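Local coordinates for phage tail sheath protein (Desulfitobacterium hafniense, PDB 3HXL) that probably builds the contractile sheath around the tail tube of a Myoviridae-type phage or prophage, at residues A[37-42]-A[186-191]; A[41-46]-A[63-68]. One frame throughout, in Å; residues are numbered along the deposited sequence.

Contacts 1 and 2 start from the same run of chain: strand 35-40 takes part in contact 1, and Ile41 and Leu42 lead directly into the loop that makes contact 2. Their centres lie 15 Å apart. Contact 1 is long-range in sequence, laying helix 185-195 against strand 35-40 of the mixed sheet, and so joins the Gp18 domain III N-terminal region to the subtilisin-like region. Contact 2 is local, closing the loop after the same strand against the turn that follows helix 60-63. Strand 35-40 thus has helix 185-195 packed on it, while the chain leaving it packs on the turn after helix 60-63.

Contact 1 (A[37-42]-A[186-191]); sequences SMPLIL and QAYIDY
Pro39 CB lies over the face of the Tyr191 ring in a CH-pi contact that joins strand 35-40 to helix 185-195. This CB sits 3.6 Å from the centroid of the Tyr191 ring, only 9° off its normal, while CG and CD spread over the CE2 and CZ side; Pro39 CD comes within 3.6 Å of Tyr191 CZ. The first torsion of Tyr191 (chi1 166°) sets CG anti to the backbone N, and the ring beyond it carries the phenol oxygen to Ser37. There Tyr191 OH donates a short hydrogen bond of 2.6 Å to Ser37 OG, which lies in the plane of the ring at its edge. The serine hydroxyl is also hydrogen-bonded to the carbonyl oxygen of Leu86, so this buried polar atom has two hydrogen-bond partners.

One helical turn earlier, Tyr188 also reaches Pro39, its CE2 lying 4.0 Å from Pro39 CG, with the proline carbon oblique to the ring. Tyr188 OH is 4.3 Å from Ile41 CD1. A water in the plane of the Tyr188 ring joins the two segments, lying 2.6 Å from Tyr188 OH and donating to Pro39 O at 2.8 Å. Pro39 thus touches two tyrosines one helical turn apart.

Strand 37-40 and helix 186-191 run roughly antiparallel (154°), as a helix packed on a sheet. Strand 35-40 lies between strands 84-89 and 202-204, parallel to both. Phe216 of helix 210-227 touches both tyrosines, whereas Met38 and Leu40 touch helix 73-78.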
loop_
_atom_site.group_PDB
_atom_site.type_symbol
_atom_site.label_atom_id
_atom_site.label_comp_id
_atom_site.label_asym_id
_atom_site.label_seq_id
_atom_site.Cartn_x
_atom_site.Cartn_y
_atom_site.Cartn_z
ATOM N N SER A 37 0.386 -0.933 0.447
ATOM C CA SER A 37 1.138 -1.844 -0.415
ATOM C C SER A 37 0.163 -2.727 -1.172
ATOM O O SER A 37 -0.881 -3.117 -0.646
ATOM C CB SER A 37 2.091 -2.729 0.386
ATOM O OG SER A 37 2.773 -3.612 -0.499
HETATM N N MSE A 38 0.511 -3.062 -2.402
HETATM C CA MSE A 38 -0.386 -3.859 -3.215
HETATM C C MSE A 38 0.327 -4.744 -4.225
HETATM O O MSE A 38 1.252 -4.310 -4.906
HETATM C CB MSE A 38 -1.351 -2.901 -3.922
HETATM C CG MSE A 38 -2.388 -3.507 -4.840
HETATM SE SE MSE A 38 -3.725 -2.149 -5.320
HETATM C CE MSE A 38 -2.469 -0.816 -6.034
ATOM N N PRO A 39 -0.073 -6.021 -4.299
ATOM C CA PRO A 39 0.546 -6.945 -5.255
ATOM C C PRO A 39 -0.310 -6.934 -6.531
ATOM O O PRO A 39 -1.515 -7.166 -6.473
ATOM C CB PRO A 39 0.498 -8.280 -4.518
ATOM C CG PRO A 39 -0.812 -8.199 -3.786
ATOM C CD PRO A 39 -0.853 -6.753 -3.279
ATOM N N LEU A 40 0.304 -6.657 -7.677
ATOM C CA LEU A 40 -0.451 -6.601 -8.923
ATOM C C LEU A 40 0.147 -7.349 -10.094
ATOM O O LEU A 40 1.357 -7.561 -10.181
ATOM C CB LEU A 40 -0.657 -5.149 -9.382
ATOM C CG LEU A 40 -1.527 -4.197 -8.561
ATOM C CD1 LEU A 40 -1.641 -2.867 -9.295
ATOM C CD2 LEU A 40 -2.896 -4.804 -8.343
ATOM N N ILE A 41 -0.738 -7.729 -11.004
ATOM C CA ILE A 41 -0.354 -8.398 -12.230
ATOM C C ILE A 41 -0.351 -7.260 -13.241
ATOM O O ILE A 41 -1.385 -6.649 -13.496
ATOM C CB ILE A 41 -1.385 -9.452 -12.620
ATOM C CG1 ILE A 41 -1.362 -10.581 -11.584
ATOM C CG2 ILE A 41 -1.093 -9.971 -14.027
ATOM C CD1 ILE A 41 -2.537 -11.520 -11.666
ATOM N N LEU A 42 0.821 -6.977 -13.799
ATOM C CA LEU A 42 0.979 -5.881 -14.748
ATOM C C LEU A 42 1.434 -6.346 -16.130
ATOM O O LEU A 42 1.678 -7.533 -16.348
ATOM C CB LEU A 42 1.986 -4.876 -14.178
ATOM C CG LEU A 42 1.651 -4.313 -12.791
ATOM C CD1 LEU A 42 2.779 -3.414 -12.296
ATOM C CD2 LEU A 42 0.352 -3.533 -12.875
ATOM N N GLN A 186 2.049 -18.843 -5.785
ATOM C CA GLN A 186 3.318 -18.803 -5.068
ATOM C C GLN A 186 3.928 -17.405 -5.188
ATOM O O GLN A 186 4.708 -16.977 -4.335
ATOM C CB GLN A 186 4.268 -19.854 -5.647
ATOM C CG GLN A 186 5.665 -19.901 -5.037
ATOM C CD GLN A 186 5.667 -20.151 -3.539
ATOM O OE1 GLN A 186 4.721 -20.709 -2.983
ATOM N NE2 GLN A 186 6.748 -19.753 -2.881
ATOM N N ALA A 187 3.566 -16.694 -6.252
ATOM C CA ALA A 187 4.073 -15.342 -6.462
ATOM C C ALA A 187 3.606 -14.448 -5.313
ATOM O O ALA A 187 4.292 -13.499 -4.934
ATOM C CB ALA A 187 3.569 -14.794 -7.793
ATOM N N TYR A 188 2.434 -14.755 -4.767
ATOM C CA TYR A 188 1.891 -13.980 -3.655
ATOM C C TYR A 188 2.647 -14.274 -2.370
ATOM O O TYR A 188 2.657 -13.466 -1.440
ATOM C CB TYR A 188 0.406 -14.271 -3.461
ATOM C CG TYR A 188 -0.471 -13.613 -4.499
ATOM C CD1 TYR A 188 -0.726 -14.232 -5.724
ATOM C CD2 TYR A 188 -1.038 -12.361 -4.262
ATOM C CE1 TYR A 188 -1.527 -13.621 -6.687
ATOM C CE2 TYR A 188 -1.838 -11.740 -5.219
ATOM C CZ TYR A 188 -2.080 -12.374 -6.424
ATOM O OH TYR A 188 -2.877 -11.771 -7.362
ATOM N N ILE A 189 3.281 -15.440 -2.314
ATOM C CA ILE A 189 4.058 -15.804 -1.146
ATOM C C ILE A 189 5.340 -14.989 -1.178
ATOM O O ILE A 189 5.809 -14.515 -0.148
ATOM C CB ILE A 189 4.396 -17.318 -1.141
ATOM C CG1 ILE A 189 3.112 -18.136 -1.003
ATOM C CG2 ILE A 189 5.360 -17.634 -0.007
ATOM C CD1 ILE A 189 2.304 -17.819 0.259
ATOM N N ASP A 190 5.903 -14.819 -2.372
ATOM C CA ASP A 190 7.122 -14.042 -2.523
ATOM C C ASP A 190 6.812 -12.597 -2.117
ATOM O O ASP A 190 7.602 -11.947 -1.434
ATOM C CB ASP A 190 7.612 -14.088 -3.978
ATOM C CG ASP A 190 7.757 -15.510 -4.507
ATOM O OD1 ASP A 190 8.072 -16.414 -3.709
ATOM O OD2 ASP A 190 7.570 -15.721 -5.726
ATOM N N TYR A 191 5.653 -12.102 -2.543
ATOM C CA TYR A 191 5.228 -10.740 -2.208
ATOM C C TYR A 191 5.204 -10.535 -0.697
ATOM O O TYR A 191 5.876 -9.652 -0.175
ATOM C CB TYR A 191 3.825 -10.457 -2.760
ATOM C CG TYR A 191 3.176 -9.211 -2.170
ATOM C CD1 TYR A 191 3.719 -7.940 -2.389
ATOM C CD2 TYR A 191 2.028 -9.306 -1.379
ATOM C CE1 TYR A 191 3.132 -6.793 -1.833
ATOM C CE2 TYR A 191 1.438 -8.167 -0.822
ATOM C CZ TYR A 191 1.994 -6.921 -1.056
ATOM O OH TYR A 191 1.399 -5.800 -0.518
HETATM O O HOH W 1 -3.319 -9.239 -7.054
#

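Contact 2 (A[41-46]-A[63-68]); sequences ILSWGE and LGYSIM
The indole of Trp44 and the phenol of Tyr65 are the flat groups of this contact, and they do not stack on each other. Trp44 meets the backbone at the end of helix 60-63 obliquely, its CD1 3.4 Å from Leu63 O. The Tyr65 ring has Ser43 CB at its edge, near the ring plane and 3.8 Å from Tyr65 OH, and a water also lies in that plane. Trp44 CB approaches the same ring obliquely, 4.3 Å from Tyr65 CE2.

In Trp44, chi1 (-169°) sets CG anti to the backbone N, and CD1 and NE1 beyond it lie beside the Leu63-Gly64 backbone. Gly64 leaves the helix with positive phi and, having no side chain, brings its CA within 3.5 Å of Trp44 CD1. The water at the Tyr65 edge donates to both Trp44 O and Leu63 O, each at 2.9 Å, bridging two segments that share no direct hydrogen bond. Leu42 CD1 and Leu63 CD2 touch loosely at 4.5 Å. Ser43 OG finds its partner in Asp180 OD2. The whole is loop-on-turn packing at the C-terminal end of a short helix, bridged by a water.

Around the contact, Trp109 packs edge-to-face with the indole and Trp158 meets it at about 40°, while Arg113 bonds Gly64 O and touches the Tyr65 side chain. Leu63 reaches Ile51 and Ile53 of strand 51-54 and Ile75 of helix 73-78. The loop leaving strand 35-40 is thereby packed against the turn between helices 60-63 and 73-78, and Arg89, at the end of strand 84-89, bonds Gly45 O.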
loop_
_atom_site.group_PDB
_atom_site.type_symbol
_atom_site.label_atom_id
_atom_site.label_comp_id
_atom_site.label_asym_id
_atom_site.label_seq_id
_atom_site.Cartn_x
_atom_site.Cartn_y
_atom_site.Cartn_z
ATOM N N ILE A 41 -0.738 -7.729 -11.004
ATOM C CA ILE A 41 -0.354 -8.398 -12.230
ATOM C C ILE A 41 -0.351 -7.260 -13.241
ATOM O O ILE A 41 -1.385 -6.649 -13.496
ATOM C CB ILE A 41 -1.385 -9.452 -12.620
ATOM C CG1 ILE A 41 -1.362 -10.581 -11.584
ATOM C CG2 ILE A 41 -1.093 -9.971 -14.027
ATOM C CD1 ILE A 41 -2.537 -11.520 -11.666
ATOM N N LEU A 42 0.821 -6.977 -13.799
ATOM C CA LEU A 42 0.979 -5.881 -14.748
ATOM C C LEU A 42 1.434 -6.346 -16.130
ATOM O O LEU A 42 1.678 -7.533 -16.348
ATOM C CB LEU A 42 1.986 -4.876 -14.178
ATOM C CG LEU A 42 1.651 -4.313 -12.791
ATOM C CD1 LEU A 42 2.779 -3.414 -12.296
ATOM C CD2 LEU A 42 0.352 -3.533 -12.875
ATOM N N SER A 43 1.541 -5.399 -17.058
ATOM C CA SER A 43 1.969 -5.703 -18.419
ATOM C C SER A 43 3.338 -5.099 -18.706
ATOM O O SER A 43 3.839 -5.166 -19.829
ATOM C CB SER A 43 0.952 -5.162 -19.427
ATOM O OG SER A 43 -0.335 -5.705 -19.194
ATOM N N TRP A 44 3.940 -4.512 -17.679
ATOM C CA TRP A 44 5.249 -3.895 -17.814
ATOM C C TRP A 44 5.785 -3.558 -16.428
ATOM O O TRP A 44 5.025 -3.512 -15.459
ATOM C CB TRP A 44 5.124 -2.624 -18.664
ATOM C CG TRP A 44 6.427 -2.016 -19.099
ATOM C CD1 TRP A 44 7.091 -0.982 -18.509
ATOM C CD2 TRP A 44 7.198 -2.387 -20.249
ATOM N NE1 TRP A 44 8.227 -0.679 -19.228
ATOM C CE2 TRP A 44 8.315 -1.528 -20.298
ATOM C CE3 TRP A 44 7.049 -3.363 -21.245
ATOM C CZ2 TRP A 44 9.285 -1.613 -21.307
ATOM C CZ3 TRP A 44 8.013 -3.447 -22.250
ATOM C CH2 TRP A 44 9.117 -2.574 -22.268
ATOM N N GLY A 45 7.093 -3.334 -16.340
ATOM C CA GLY A 45 7.705 -2.988 -15.070
ATOM C C GLY A 45 8.560 -4.084 -14.467
ATOM O O GLY A 45 8.385 -5.262 -14.774
ATOM N N GLU A 46 9.491 -3.689 -13.606
ATOM C CA GLU A 46 10.375 -4.637 -12.942
ATOM C C GLU A 46 9.568 -5.589 -12.062
ATOM O O GLU A 46 8.827 -5.158 -11.178
ATOM C CB GLU A 46 11.405 -3.885 -12.096
ATOM C CG GLU A 46 12.324 -4.787 -11.285
ATOM C CD GLU A 46 13.494 -4.033 -10.693
ATOM O OE1 GLU A 46 13.292 -2.897 -10.210
ATOM O OE2 GLU A 46 14.618 -4.574 -10.702
ATOM N N LEU A 63 6.637 2.317 -14.784
ATOM C CA LEU A 63 5.594 1.390 -15.206
ATOM C C LEU A 63 5.238 1.331 -16.680
ATOM O O LEU A 63 4.382 0.542 -17.073
ATOM C CB LEU A 63 4.337 1.656 -14.391
ATOM C CG LEU A 63 4.596 1.634 -12.885
ATOM C CD1 LEU A 63 3.283 1.854 -12.176
ATOM C CD2 LEU A 63 5.227 0.302 -12.460
ATOM N N GLY A 64 5.876 2.170 -17.488
ATOM C CA GLY A 64 5.618 2.165 -18.920
ATOM C C GLY A 64 4.242 2.640 -19.348
ATOM O O GLY A 64 3.896 2.574 -20.527
ATOM N N TYR A 65 3.456 3.126 -18.394
ATOM C CA TYR A 65 2.113 3.616 -18.673
ATOM C C TYR A 65 1.907 4.933 -17.945
ATOM O O TYR A 65 2.673 5.283 -17.048
ATOM C CB TYR A 65 1.071 2.610 -18.183
ATOM C CG TYR A 65 0.897 1.392 -19.055
ATOM C CD1 TYR A 65 0.181 1.465 -20.250
ATOM C CD2 TYR A 65 1.406 0.156 -18.666
ATOM C CE1 TYR A 65 -0.031 0.335 -21.030
ATOM C CE2 TYR A 65 1.200 -0.980 -19.439
ATOM C CZ TYR A 65 0.480 -0.886 -20.615
ATOM O OH TYR A 65 0.254 -2.016 -21.361
ATOM N N SER A 66 0.870 5.664 -18.342
ATOM C CA SER A 66 0.541 6.935 -17.704
ATOM C C SER A 66 -0.378 6.623 -16.522
ATOM O O SER A 66 -1.076 5.614 -16.534
ATOM C CB SER A 66 -0.190 7.849 -18.691
ATOM O OG SER A 66 -0.714 8.983 -18.024
ATOM N N ILE A 67 -0.374 7.484 -15.512
ATOM C CA ILE A 67 -1.215 7.285 -14.340
ATOM C C ILE A 67 -2.683 7.201 -14.748
ATOM O O ILE A 67 -3.510 6.650 -14.022
ATOM C CB ILE A 67 -1.030 8.437 -13.315
ATOM C CG1 ILE A 67 -1.785 8.132 -12.020
ATOM C CG2 ILE A 67 -1.504 9.751 -13.906
ATOM C CD1 ILE A 67 -1.163 7.030 -11.179
HETATM N N MSE A 68 -3.008 7.723 -15.923
HETATM C CA MSE A 68 -4.388 7.692 -16.378
HETATM C C MSE A 68 -4.733 6.570 -17.323
HETATM O O MSE A 68 -5.901 6.388 -17.666
HETATM C CB MSE A 68 -4.755 9.021 -17.008
HETATM C CG MSE A 68 -4.917 10.097 -15.977
HETATM SE SE MSE A 68 -4.744 11.777 -16.788
HETATM C CE MSE A 68 -2.833 11.711 -17.072
HETATM O O HOH W 2 2.961 -1.523 -15.688
#